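Local atomic coordinates of CaaX farnesyltransferase beta subunit Ram1 (Aspergillus fumigatus, PDB entry 4L9P), a protein that is the zinc-dependent beta subunit of a heterodimeric farnesyltransferase and probably binds the peptide whose C-terminal CaaX cysteine receives the farnesyl group. Residues 119-124 / 410-415; 154-159 / 207-212; 167-172 / 211-216; 268-273 / 282-287; 402-407 / 482-487. One frame throughout, in Å; residues are numbered along the deposited sequence. Where two conformers were deposited one is given.

Interaction 1. Residues 119-124 / 410-415; sequences YGIPAL and ILSCCQ
Q415 makes the one direct hydrogen bond between 119-124 and 410-415. Its NE2 donates to A123 O at 3.0 Å, nearly straight at 172°, from above the carbonyl plane. The second N-H of NE2 goes to L411 O at 2.9 Å, in the plane of that carbonyl and on a lone pair. Both acceptors lie in the amide plane of Q415, so two bonds fix the rotation of the group. OE1 is held elsewhere, by H129 NE2 and Q125 N. The amide thus ties the end of helix 403-413 to the loop and to the start of helix 126-135.

One water adds a polar link. It bridges G120 O and S412 OG.

I121 and L124 make the apolar packing, both on L411. I121 CG2, anti to its backbone N, presses on L411 CB at 3.5 Å, tighter than usual for two carbons, and also nears CD1. The two side chains cross at about a right angle. L124 CB and CD1 lie on the CD2 branch, each at 3.8 Å from L411 CD2.

P122 sets ring carbons against polar oxygens. Its CG lies 3.4 Å from L411 O, and its CD is near S412 OG.

L441 of helix 431-444 also packs on L411. The contact is a buried loop-to-helix-end junction of the alpha-alpha toroid, where the chain before helix 126-135 packs on the C-terminal end of helix 403-413.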
# COMPACT_ATOMS: atom_id res chain seq x y z
N TYR B 119 11.34 29.75 -0.42
CA TYR B 119 10.09 29.28 0.19
C TYR B 119 10.35 28.82 1.63
O TYR B 119 9.40 28.29 2.26
CB TYR B 119 9.51 28.09 -0.60
CG TYR B 119 8.94 28.48 -1.94
CD1 TYR B 119 7.69 29.14 -2.04
CD2 TYR B 119 9.65 28.21 -3.14
CE1 TYR B 119 7.16 29.50 -3.29
CE2 TYR B 119 9.13 28.56 -4.37
CZ TYR B 119 7.89 29.19 -4.45
OH TYR B 119 7.36 29.55 -5.68
N GLY B 120 11.55 29.03 2.16
CA GLY B 120 11.83 28.73 3.55
C GLY B 120 12.17 27.26 3.77
O GLY B 120 12.16 26.82 4.92
N ILE B 121 12.51 26.53 2.71
CA ILE B 121 12.64 25.06 2.82
C ILE B 121 14.13 24.66 2.68
O ILE B 121 14.86 25.20 1.82
CB ILE B 121 11.88 24.42 1.68
CG1 ILE B 121 10.40 24.82 1.77
CG2 ILE B 121 12.05 22.85 1.73
CD1 ILE B 121 9.55 24.34 0.59
N PRO B 122 14.64 23.81 3.55
CA PRO B 122 16.04 23.38 3.43
C PRO B 122 16.33 22.60 2.16
O PRO B 122 15.47 21.90 1.60
CB PRO B 122 16.28 22.53 4.70
CG PRO B 122 14.92 22.16 5.17
CD PRO B 122 13.93 23.16 4.66
N ALA B 123 17.56 22.67 1.71
CA ALA B 123 17.99 21.85 0.59
C ALA B 123 17.87 20.37 0.88
O ALA B 123 18.03 19.91 2.03
CB ALA B 123 19.51 22.14 0.33
N LEU B 124 17.71 19.62 -0.18
CA LEU B 124 17.91 18.16 -0.10
C LEU B 124 19.39 17.93 0.21
O LEU B 124 20.29 18.40 -0.54
CB LEU B 124 17.50 17.52 -1.42
CG LEU B 124 17.64 15.99 -1.45
CD1 LEU B 124 16.71 15.28 -0.44
CD2 LEU B 124 17.45 15.42 -2.86
N ILE B 410 8.58 16.47 3.04
CA ILE B 410 9.79 15.66 2.83
C ILE B 410 11.05 16.43 3.18
O ILE B 410 11.89 15.93 3.96
CB ILE B 410 9.84 15.23 1.34
CG1 ILE B 410 8.67 14.25 1.00
CG2 ILE B 410 11.22 14.57 1.02
CD1 ILE B 410 8.48 14.05 -0.48
N LEU B 411 11.20 17.65 2.65
CA LEU B 411 12.47 18.36 2.85
C LEU B 411 12.60 18.98 4.23
O LEU B 411 13.74 19.00 4.79
CB LEU B 411 12.68 19.42 1.76
CG LEU B 411 12.87 18.83 0.37
CD1 LEU B 411 13.00 20.00 -0.70
CD2 LEU B 411 14.12 17.91 0.31
N SER B 412 11.50 19.53 4.77
CA SER B 412 11.58 20.19 6.09
C SER B 412 11.49 19.19 7.23
O SER B 412 12.12 19.42 8.30
CB SER B 412 10.49 21.25 6.29
OG SER B 412 10.60 22.30 5.33
N CYS B 413 10.74 18.07 7.05
CA CYS B 413 10.42 17.21 8.19
C CYS B 413 11.02 15.83 8.13
O CYS B 413 11.15 15.17 9.19
CB CYS B 413 8.90 17.03 8.36
SG CYS B 413 8.04 18.58 8.72
N CYS B 414 11.37 15.32 6.93
CA CYS B 414 11.76 13.89 6.84
C CYS B 414 13.24 13.68 6.63
O CYS B 414 13.67 12.54 6.47
CB CYS B 414 11.00 13.19 5.71
SG CYS B 414 9.22 13.05 6.06
N GLN B 415 14.05 14.75 6.63
CA GLN B 415 15.49 14.53 6.51
C GLN B 415 16.19 14.40 7.85
O GLN B 415 16.01 15.23 8.75
CB GLN B 415 16.15 15.71 5.77
CG GLN B 415 15.56 15.92 4.36
CD GLN B 415 16.49 16.85 3.56
OE1 GLN B 415 17.47 16.36 2.97
NE2 GLN B 415 16.16 18.11 3.53
O HOH W 1 11.52 24.60 6.58

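Interaction 2. Residues 154-159 / 207-212; sequences MVYWAL and VLSIAM
Y156 and L159 pack against L208, S209 and M212 where two helices of the alpha-alpha toroid meet. Helices 151-164 and 200-213 run in roughly the same direction here. Their local axes cross at 39° and come within 8.9 Å.

The ring of Y156 is the main apolar surface. The CA-CB bond runs alongside the other helix; CG, anti to the backbone N (chi1 167°), carries the ring toward it. The CD1-CE1 side of the ring does the touching. L208 CD1 lies 3.5 Å from Y156 CE1, and L208 CB also approaches this side. The phenol OH bonds to V499 O, outside the two helices.

M212 comes in from the next turn. Its chain is extended as far as SD and then bends (chi3 -80°), which places CE beside the tyrosine. CE lies 3.4 Å from Y156 CD1, and the two side chains cross at about a right angle. The same methyl rests on L159 CB at 3.7 Å, so it fills the angle between Y156 and L159.

The backbones come closest at S209. The CA atoms of Y156 and S209 are 5.2 Å apart. S209 OG bonds back to A205 O in its own helix. L159 CD1 covers S209 CB at 3.8 Å, and V155 CG1 lies near OG. F180 of helix 173-183 touches both V155 and S209. S209 OG sits 3.3 Å from Y156 CA, the closest approach of the two segments.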
# COMPACT_ATOMS: atom_id res chain seq x y z
N MET B 154 16.33 -4.62 0.64
CA MET B 154 17.38 -3.66 1.05
C MET B 154 18.29 -3.30 -0.13
O MET B 154 18.81 -2.17 -0.21
CB MET B 154 18.21 -4.22 2.23
CG MET B 154 17.28 -4.61 3.38
SD MET B 154 18.03 -5.67 4.60
CE MET B 154 19.12 -4.43 5.03
N VAL B 155 18.48 -4.26 -1.03
CA VAL B 155 19.24 -3.95 -2.27
C VAL B 155 18.45 -2.98 -3.15
O VAL B 155 18.98 -1.94 -3.57
CB VAL B 155 19.57 -5.25 -3.06
CG1 VAL B 155 20.25 -4.85 -4.39
CG2 VAL B 155 20.49 -6.15 -2.22
N TYR B 156 17.18 -3.27 -3.37
CA TYR B 156 16.34 -2.42 -4.19
C TYR B 156 16.24 -1.00 -3.61
O TYR B 156 16.38 -0.03 -4.36
CB TYR B 156 14.94 -3.03 -4.34
CG TYR B 156 13.97 -2.02 -4.91
CD1 TYR B 156 14.02 -1.59 -6.29
CD2 TYR B 156 13.02 -1.44 -4.06
CE1 TYR B 156 13.13 -0.56 -6.74
CE2 TYR B 156 12.15 -0.42 -4.51
CZ TYR B 156 12.20 -0.02 -5.86
OH TYR B 156 11.34 0.95 -6.29
N TRP B 157 15.92 -0.87 -2.32
CA TRP B 157 15.70 0.49 -1.76
C TRP B 157 16.95 1.33 -1.91
O TRP B 157 16.90 2.55 -2.22
CB TRP B 157 15.35 0.41 -0.25
CG TRP B 157 14.01 -0.26 -0.02
CD1 TRP B 157 12.88 -0.14 -0.78
CD2 TRP B 157 13.67 -1.09 1.09
NE1 TRP B 157 11.87 -0.91 -0.24
CE2 TRP B 157 12.33 -1.50 0.90
CE3 TRP B 157 14.39 -1.56 2.21
CZ2 TRP B 157 11.68 -2.36 1.80
CZ3 TRP B 157 13.73 -2.42 3.12
CH2 TRP B 157 12.39 -2.80 2.89
N ALA B 158 18.12 0.72 -1.66
CA ALA B 158 19.39 1.49 -1.75
C ALA B 158 19.68 1.82 -3.22
O ALA B 158 20.04 2.98 -3.52
CB ALA B 158 20.52 0.68 -1.13
N LEU B 159 19.55 0.86 -4.16
CA LEU B 159 19.84 1.22 -5.56
C LEU B 159 18.86 2.28 -6.07
O LEU B 159 19.27 3.18 -6.81
CB LEU B 159 19.74 -0.03 -6.45
CG LEU B 159 20.83 -1.06 -6.20
CD1 LEU B 159 20.50 -2.33 -7.01
CD2 LEU B 159 22.23 -0.46 -6.60
N VAL B 207 14.08 -8.21 -9.46
CA VAL B 207 13.95 -7.79 -10.86
C VAL B 207 14.17 -6.31 -11.05
O VAL B 207 14.83 -5.90 -12.03
CB VAL B 207 12.57 -8.23 -11.42
CG1 VAL B 207 12.29 -7.62 -12.82
CG2 VAL B 207 12.53 -9.76 -11.52
N LEU B 208 13.65 -5.49 -10.16
CA LEU B 208 13.85 -4.04 -10.28
C LEU B 208 15.33 -3.70 -10.06
O LEU B 208 15.87 -2.78 -10.72
CB LEU B 208 12.99 -3.30 -9.23
CG LEU B 208 11.49 -3.30 -9.54
CD1 LEU B 208 10.76 -2.36 -8.60
CD2 LEU B 208 11.10 -3.04 -10.98
N SER B 209 15.98 -4.41 -9.13
CA SER B 209 17.42 -4.18 -8.93
C SER B 209 18.22 -4.53 -10.17
O SER B 209 19.16 -3.81 -10.56
CB SER B 209 17.93 -5.00 -7.74
OG SER B 209 17.33 -4.59 -6.50
N ILE B 210 17.91 -5.69 -10.77
CA ILE B 210 18.57 -6.10 -12.00
C ILE B 210 18.32 -5.10 -13.11
O ILE B 210 19.26 -4.79 -13.87
CB ILE B 210 18.06 -7.54 -12.35
CG1 ILE B 210 18.73 -8.54 -11.39
CG2 ILE B 210 18.34 -7.88 -13.82
CD1 ILE B 210 18.06 -9.92 -11.43
N ALA B 211 17.09 -4.57 -13.19
CA ALA B 211 16.79 -3.57 -14.21
C ALA B 211 17.66 -2.33 -14.01
O ALA B 211 18.16 -1.73 -14.97
CB ALA B 211 15.29 -3.21 -14.20
N MET B 212 17.82 -1.91 -12.77
CA MET B 212 18.57 -0.66 -12.51
C MET B 212 20.05 -0.85 -12.85
O MET B 212 20.67 0.03 -13.47
CB MET B 212 18.41 -0.15 -11.04
CG MET B 212 17.11 0.51 -10.84
SD MET B 212 16.92 1.20 -9.18
CE MET B 212 16.48 -0.33 -8.26

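Interaction 3. Residues 167-172 / 211-216; sequences EDVTRF and AMVGGE
V169 and V213 meet where two connections of the alpha-alpha toroid come together. Residues 167-172 link helix 151-164 to helix 173-183. Residues 211-216 are the end of helix 200-213 and the turn that follows.

V169 points its CA-CB bond at the helix end. Its CG2 branch, set between the backbone N and the carbonyl carbon, does the touching. CG2 lies 3.7 Å from M212 O, and M212 CB and V213 CG1 are looser neighbours. The sulfur end of M212 leads away from this loop.

V213 uses CG1, anti to its carbonyl carbon (chi1 -57°). This methyl faces both V169 O and F172 CB, 3.9 Å from the latter. F172 offers only CB, and its ring leads away; the side chain packs on Y134 and L137, and on L44 of the alpha subunit. V169 O lies in the plane of that ring, at its edge.

D168 shapes the loop from the solvent side. Its OD1 accepts from T170 N at 2.9 Å, forming an Asx turn. T170 OG1 also donates to it, at 2.6 Å, on the syn lone pair. Beyond V213 the helix ends at G214, which has positive phi. V213 O is taken by R173 NE.

No hydrogen bond joins the two segments. The closest approach is V213 CG1 to V169 O, at 3.5 Å.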
# COMPACT_ATOMS: atom_id res chain seq x y z
N GLU B 167 23.23 8.85 -9.15
CA GLU B 167 24.38 7.96 -9.29
C GLU B 167 24.24 7.00 -10.45
O GLU B 167 23.12 6.59 -10.82
CB GLU B 167 24.65 7.15 -8.03
CG GLU B 167 24.79 8.01 -6.80
CD GLU B 167 26.09 8.76 -6.79
OE1 GLU B 167 27.12 8.19 -6.33
OE2 GLU B 167 26.12 9.94 -7.25
N ASP B 168 25.40 6.59 -10.97
CA ASP B 168 25.43 5.53 -11.96
C ASP B 168 25.63 4.26 -11.14
O ASP B 168 26.62 4.14 -10.49
CB ASP B 168 26.66 5.75 -12.88
CG ASP B 168 26.88 4.64 -13.85
OD1 ASP B 168 26.20 3.61 -13.85
OD2 ASP B 168 27.80 4.81 -14.66
N VAL B 169 24.66 3.33 -11.14
CA VAL B 169 24.79 2.12 -10.32
C VAL B 169 25.28 0.90 -11.13
O VAL B 169 25.21 -0.23 -10.64
CB VAL B 169 23.48 1.78 -9.57
CG1 VAL B 169 23.10 2.93 -8.61
CG2 VAL B 169 22.35 1.50 -10.55
N THR B 170 25.76 1.15 -12.36
CA THR B 170 26.37 0.10 -13.20
C THR B 170 27.42 -0.68 -12.44
O THR B 170 27.57 -1.87 -12.65
CB THR B 170 27.07 0.74 -14.46
OG1 THR B 170 26.07 1.39 -15.21
CG2 THR B 170 27.72 -0.32 -15.32
N ARG B 171 28.20 -0.01 -11.60
CA ARG B 171 29.29 -0.70 -10.94
C ARG B 171 28.82 -1.73 -9.97
O ARG B 171 29.63 -2.52 -9.53
CB ARG B 171 30.23 0.27 -10.24
CG ARG B 171 29.53 1.08 -9.11
CD ARG B 171 30.56 2.09 -8.58
NE ARG B 171 29.95 3.12 -7.74
CZ ARG B 171 30.63 4.12 -7.18
NH1 ARG B 171 31.96 4.23 -7.39
NH2 ARG B 171 30.00 5.02 -6.43
N PHE B 172 27.52 -1.77 -9.64
CA PHE B 172 26.97 -2.80 -8.75
C PHE B 172 26.54 -4.07 -9.49
O PHE B 172 26.03 -4.99 -8.83
CB PHE B 172 25.78 -2.27 -7.94
CG PHE B 172 26.21 -1.36 -6.81
CD1 PHE B 172 26.72 -1.88 -5.62
CD2 PHE B 172 26.17 0.01 -6.94
CE1 PHE B 172 27.12 -1.04 -4.56
CE2 PHE B 172 26.60 0.83 -5.89
CZ PHE B 172 27.08 0.33 -4.72
N ALA B 211 17.09 -4.57 -13.19
CA ALA B 211 16.79 -3.57 -14.21
C ALA B 211 17.66 -2.33 -14.01
O ALA B 211 18.16 -1.73 -14.97
CB ALA B 211 15.29 -3.21 -14.20
N MET B 212 17.82 -1.91 -12.77
CA MET B 212 18.57 -0.66 -12.51
C MET B 212 20.05 -0.85 -12.85
O MET B 212 20.67 0.03 -13.47
CB MET B 212 18.41 -0.15 -11.04
CG MET B 212 17.11 0.51 -10.84
SD MET B 212 16.92 1.20 -9.18
CE MET B 212 16.48 -0.33 -8.26
N VAL B 213 20.66 -1.98 -12.50
CA VAL B 213 22.08 -2.13 -12.84
C VAL B 213 22.28 -2.45 -14.30
O VAL B 213 23.32 -2.07 -14.89
CB VAL B 213 22.85 -3.17 -11.90
CG1 VAL B 213 22.76 -2.77 -10.42
CG2 VAL B 213 22.36 -4.63 -12.09
N GLY B 214 21.32 -3.13 -14.91
CA GLY B 214 21.38 -3.44 -16.34
C GLY B 214 22.42 -4.47 -16.71
O GLY B 214 23.05 -5.10 -15.84
N GLY B 215 22.56 -4.66 -18.02
CA GLY B 215 23.57 -5.52 -18.60
C GLY B 215 23.05 -6.91 -18.85
O GLY B 215 22.27 -7.47 -18.07
N GLU B 216 23.55 -7.54 -19.93
CA GLU B 216 23.11 -8.87 -20.31
C GLU B 216 23.37 -9.93 -19.24
O GLU B 216 22.55 -10.83 -19.04
CB GLU B 216 23.77 -9.26 -21.65
CG GLU B 216 23.44 -10.60 -22.19
CD GLU B 216 24.12 -10.85 -23.55
OE1 GLU B 216 24.76 -9.91 -24.09
OE2 GLU B 216 24.01 -11.99 -24.08

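Interaction 4. Residues 268-273 / 282-287; sequences LALPPE and ETFTDG
L268 and L270 each make a backbone hydrogen bond to 282-287. F284 N donates to L268 O at 2.9 Å, nearly along the C=O axis. L270 N donates to E282 O at 2.9 Å, tilted 24° from the carbonyl plane. The two bonds flank A269 and T283, whose CA atoms are 4.1 Å apart.

D286 braces the 282-287 side of the bridge. Its OD2 accepts from E282 N at 2.8 Å and from T283 N. T283 OG1 accepts from T285 N, an ST turn.

Packing centres on the ring of F284. L270 CD2 stands over the middle of one face, 3.8 Å from the centroid, a CH-pi contact. L268 O lies in the ring plane at the edge. P271 CD lies 4.0 Å from F284 CE1, the two side chains crossing at about a right angle. L268 has its CG anti to the backbone N (chi1 175°), and this lays CG against T283 CB at 3.8 Å. The ring also meets H261 and W228, and W228 NE1 bonds to A269 O.

The contact is a single antiparallel beta bridge closing the loop between helices 251-263 and 288-293 of the toroid. A type I turn begins on the bridged T283 and ends at D286, leading to the N-cap at G287.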
# COMPACT_ATOMS: atom_id res chain seq x y z
N LEU B 268 1.55 -14.47 -21.41
CA LEU B 268 0.27 -14.17 -20.80
C LEU B 268 -0.51 -15.41 -20.36
O LEU B 268 -1.19 -15.38 -19.31
CB LEU B 268 -0.54 -13.34 -21.80
CG LEU B 268 -1.95 -13.00 -21.43
CD1 LEU B 268 -1.96 -12.15 -20.19
CD2 LEU B 268 -2.62 -12.21 -22.63
N ALA B 269 -0.42 -16.49 -21.15
CA ALA B 269 -1.13 -17.68 -20.76
C ALA B 269 -0.57 -18.28 -19.48
O ALA B 269 0.64 -18.26 -19.22
CB ALA B 269 -0.96 -18.77 -21.83
N LEU B 270 -1.44 -18.82 -18.65
CA LEU B 270 -0.96 -19.60 -17.51
C LEU B 270 -0.23 -20.85 -17.98
O LEU B 270 -0.56 -21.42 -19.02
CB LEU B 270 -2.14 -20.03 -16.64
CG LEU B 270 -2.88 -18.88 -15.90
CD1 LEU B 270 -4.24 -19.39 -15.32
CD2 LEU B 270 -2.00 -18.26 -14.80
N PRO B 271 0.74 -21.31 -17.20
CA PRO B 271 1.36 -22.62 -17.52
C PRO B 271 0.26 -23.67 -17.69
O PRO B 271 -0.80 -23.62 -17.02
CB PRO B 271 2.19 -22.92 -16.28
CG PRO B 271 2.52 -21.55 -15.72
CD PRO B 271 1.33 -20.69 -15.99
N PRO B 272 0.52 -24.67 -18.55
CA PRO B 272 -0.58 -25.63 -18.77
C PRO B 272 -0.99 -26.38 -17.48
O PRO B 272 -2.18 -26.77 -17.36
CB PRO B 272 -0.05 -26.53 -19.89
CG PRO B 272 1.32 -26.13 -20.16
CD PRO B 272 1.65 -24.83 -19.45
N GLU B 273 -0.09 -26.49 -16.49
CA GLU B 273 -0.42 -27.16 -15.20
C GLU B 273 -0.90 -26.31 -14.05
O GLU B 273 -1.09 -26.79 -12.95
CB GLU B 273 0.83 -27.88 -14.68
CG GLU B 273 1.30 -28.94 -15.64
CD GLU B 273 0.27 -30.00 -15.81
OE1 GLU B 273 -0.19 -30.53 -14.76
OE2 GLU B 273 -0.07 -30.31 -16.99
N GLU B 282 -7.52 -18.77 -17.79
CA GLU B 282 -6.58 -19.17 -18.84
C GLU B 282 -5.30 -18.34 -18.83
O GLU B 282 -4.27 -18.86 -19.27
CB GLU B 282 -7.23 -19.01 -20.23
CG GLU B 282 -8.37 -19.97 -20.49
CD GLU B 282 -8.96 -19.73 -21.86
OE1 GLU B 282 -9.79 -18.80 -21.96
OE2 GLU B 282 -8.55 -20.42 -22.84
N THR B 283 -5.35 -17.08 -18.34
CA THR B 283 -4.19 -16.22 -18.42
C THR B 283 -3.96 -15.58 -17.07
O THR B 283 -4.81 -15.65 -16.16
CB THR B 283 -4.41 -15.07 -19.41
OG1 THR B 283 -5.38 -14.17 -18.86
CG2 THR B 283 -4.89 -15.56 -20.84
N PHE B 284 -2.79 -14.98 -16.96
CA PHE B 284 -2.42 -14.32 -15.68
C PHE B 284 -3.37 -13.18 -15.34
O PHE B 284 -3.51 -12.85 -14.14
CB PHE B 284 -1.00 -13.79 -15.76
CG PHE B 284 0.04 -14.86 -15.48
CD1 PHE B 284 0.49 -15.72 -16.49
CD2 PHE B 284 0.50 -15.07 -14.19
CE1 PHE B 284 1.44 -16.73 -16.20
CE2 PHE B 284 1.44 -16.05 -13.92
CZ PHE B 284 1.91 -16.89 -14.91
N THR B 285 -4.01 -12.58 -16.34
CA THR B 285 -4.85 -11.39 -16.09
C THR B 285 -6.33 -11.74 -15.99
O THR B 285 -7.15 -10.89 -15.65
CB THR B 285 -4.59 -10.31 -17.16
OG1 THR B 285 -4.92 -10.87 -18.45
CG2 THR B 285 -3.13 -9.82 -17.11
N ASP B 286 -6.70 -12.99 -16.27
CA ASP B 286 -8.11 -13.40 -16.19
C ASP B 286 -8.63 -13.24 -14.78
O ASP B 286 -8.04 -13.77 -13.84
CB ASP B 286 -8.22 -14.84 -16.62
CG ASP B 286 -8.43 -15.02 -18.09
OD1 ASP B 286 -8.73 -14.05 -18.79
OD2 ASP B 286 -8.31 -16.20 -18.54
N GLY B 287 -9.71 -12.49 -14.61
CA GLY B 287 -10.36 -12.31 -13.31
C GLY B 287 -9.62 -11.27 -12.48
O GLY B 287 -10.09 -10.94 -11.36

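Interaction 5. Residues 402-407 / 482-487; sequences SREGLT and IGVFTE
I482 lies against R403 and E404, at the start of helix 403-413. Its N donates to a water at 3.1 Å, and that water also accepts from E404 N in the first turn. Its carbonyl lies over one face of the R403 guanidinium. I482 O sits over the centre of that face, 3.7 Å above the plane. The arginine chain bends at chi3 (-59°), which turns NE back toward the loop. The group is fixed from outside, by a salt bridge to D481 and a bond from NH1 to V444 O. The side chain of I482 runs beside that of E404 in the same direction, with CD1 3.6 Å from OE1. E404 OE2 pairs with R408.

G483 runs past the arginine, its CA 3.7 Å from R403 NH1. G483 C lies over one face of the F485 ring, offset toward the rim.

V484 points at the helix and splits its branches. CG1 packs on E404 CG at 3.8 Å, and CG2 on T407 CB at 3.7 Å. T407 OG1 turns back to R403 O, which also accepts T407 N from the opposite face of its plane.

F485 closes the contact. Its CB touches T407 CG2 at 4.1 Å, and R403 NH1 is at the ring edge. F485 N has no hydrogen-bond partner in the model.

No direct hydrogen bond crosses between the segments. The charges of R403 and E404 are paired outside the segments, which is consistent with the guanidinium face of R403 and the stem of E404 lying against a buried loop.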
# COMPACT_ATOMS: atom_id res chain seq x y z
N SER B 402 -1.50 18.92 -3.26
CA SER B 402 -0.55 20.02 -3.05
C SER B 402 0.88 19.52 -3.16
O SER B 402 1.44 18.91 -2.22
CB SER B 402 -0.79 20.67 -1.67
OG SER B 402 0.24 21.65 -1.45
N ARG B 403 1.54 19.86 -4.28
CA ARG B 403 2.96 19.54 -4.41
C ARG B 403 3.80 20.32 -3.39
O ARG B 403 4.78 19.80 -2.85
CB ARG B 403 3.45 19.82 -5.85
CG ARG B 403 2.89 18.83 -6.89
CD ARG B 403 3.58 19.09 -8.33
NE ARG B 403 3.39 20.41 -8.84
CZ ARG B 403 4.36 21.23 -9.22
NH1 ARG B 403 5.68 20.86 -9.23
NH2 ARG B 403 4.01 22.41 -9.67
N GLU B 404 3.39 21.55 -3.11
CA GLU B 404 4.10 22.36 -2.12
C GLU B 404 4.06 21.63 -0.76
O GLU B 404 5.09 21.52 -0.10
CB GLU B 404 3.40 23.73 -1.96
CG GLU B 404 3.98 24.52 -0.79
CD GLU B 404 3.46 25.95 -0.63
OE1 GLU B 404 2.52 26.31 -1.36
OE2 GLU B 404 4.09 26.70 0.16
N GLY B 405 2.86 21.21 -0.33
CA GLY B 405 2.77 20.54 0.97
C GLY B 405 3.64 19.30 1.07
O GLY B 405 4.37 19.09 2.05
N LEU B 406 3.61 18.48 0.03
CA LEU B 406 4.39 17.25 0.08
C LEU B 406 5.88 17.53 0.14
O LEU B 406 6.65 16.88 0.83
CB LEU B 406 4.02 16.35 -1.11
CG LEU B 406 4.75 15.03 -1.11
CD1 LEU B 406 4.41 14.22 0.15
CD2 LEU B 406 4.46 14.22 -2.41
N THR B 407 6.27 18.54 -0.67
CA THR B 407 7.67 18.90 -0.74
C THR B 407 8.17 19.47 0.61
O THR B 407 9.27 19.12 1.08
CB THR B 407 7.88 19.95 -1.82
OG1 THR B 407 7.51 19.37 -3.07
CG2 THR B 407 9.37 20.29 -1.92
N ILE B 482 2.55 24.58 -7.21
CA ILE B 482 3.89 25.10 -7.41
C ILE B 482 4.98 24.17 -6.95
O ILE B 482 4.77 23.24 -6.09
CB ILE B 482 4.09 26.45 -6.69
CG1 ILE B 482 3.71 26.32 -5.20
CG2 ILE B 482 3.33 27.57 -7.41
CD1 ILE B 482 4.06 27.61 -4.33
N GLY B 483 6.14 24.36 -7.55
CA GLY B 483 7.31 23.58 -7.23
C GLY B 483 8.19 24.36 -6.29
O GLY B 483 8.82 25.35 -6.69
N VAL B 484 8.23 23.95 -5.02
CA VAL B 484 8.94 24.70 -3.96
C VAL B 484 10.27 24.07 -3.58
O VAL B 484 11.00 24.58 -2.72
CB VAL B 484 8.06 24.94 -2.70
CG1 VAL B 484 6.79 25.65 -3.11
CG2 VAL B 484 7.67 23.59 -2.01
N PHE B 485 10.61 22.97 -4.24
CA PHE B 485 12.02 22.50 -4.25
C PHE B 485 12.84 23.50 -5.11
O PHE B 485 12.28 24.26 -5.90
CB PHE B 485 12.06 21.09 -4.88
CG PHE B 485 11.36 21.01 -6.19
CD1 PHE B 485 12.04 21.31 -7.39
CD2 PHE B 485 10.01 20.67 -6.26
CE1 PHE B 485 11.37 21.34 -8.63
CE2 PHE B 485 9.31 20.70 -7.50
CZ PHE B 485 10.01 21.02 -8.68
N THR B 486 14.14 23.40 -4.99
CA THR B 486 15.00 24.15 -5.96
C THR B 486 15.42 23.19 -7.07
O THR B 486 15.34 21.93 -6.94
CB THR B 486 16.29 24.65 -5.30
OG1 THR B 486 17.18 23.54 -5.07
CG2 THR B 486 16.01 25.47 -4.03
N GLU B 487 15.92 23.72 -8.20
CA GLU B 487 16.43 22.80 -9.22
C GLU B 487 17.65 22.04 -8.76
O GLU B 487 17.89 20.94 -9.23
CB GLU B 487 16.70 23.57 -10.53
CG GLU B 487 15.35 23.95 -11.18
CD GLU B 487 14.62 22.71 -11.65
OE1 GLU B 487 15.32 21.73 -12.03
OE2 GLU B 487 13.36 22.71 -11.61
O HOH W 2 1.41 23.18 -4.66

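Interactions 1 and 5 hold the two ends of helix 403-413. They touch through I121 and Y119 against V484. Interactions 2 and 3 share A211 and M212 of helix 200-213, and L159 packs on V169 and F172 between them. Interaction 2 is the most central: helix on helix, apolar, with the side chain of L208 about 8 Å from the bound farnesyl analogue. Interaction 3, also apolar, joins a loop to a helix end farther out. Interaction 4 stands apart, partly exposed, about 47 Å from interaction 1 between centres, and depends on backbone bonds. Interactions 1 and 5 are buried yet mixed: a glutamine amide bridges the first, while a water and an arginine face serve the other.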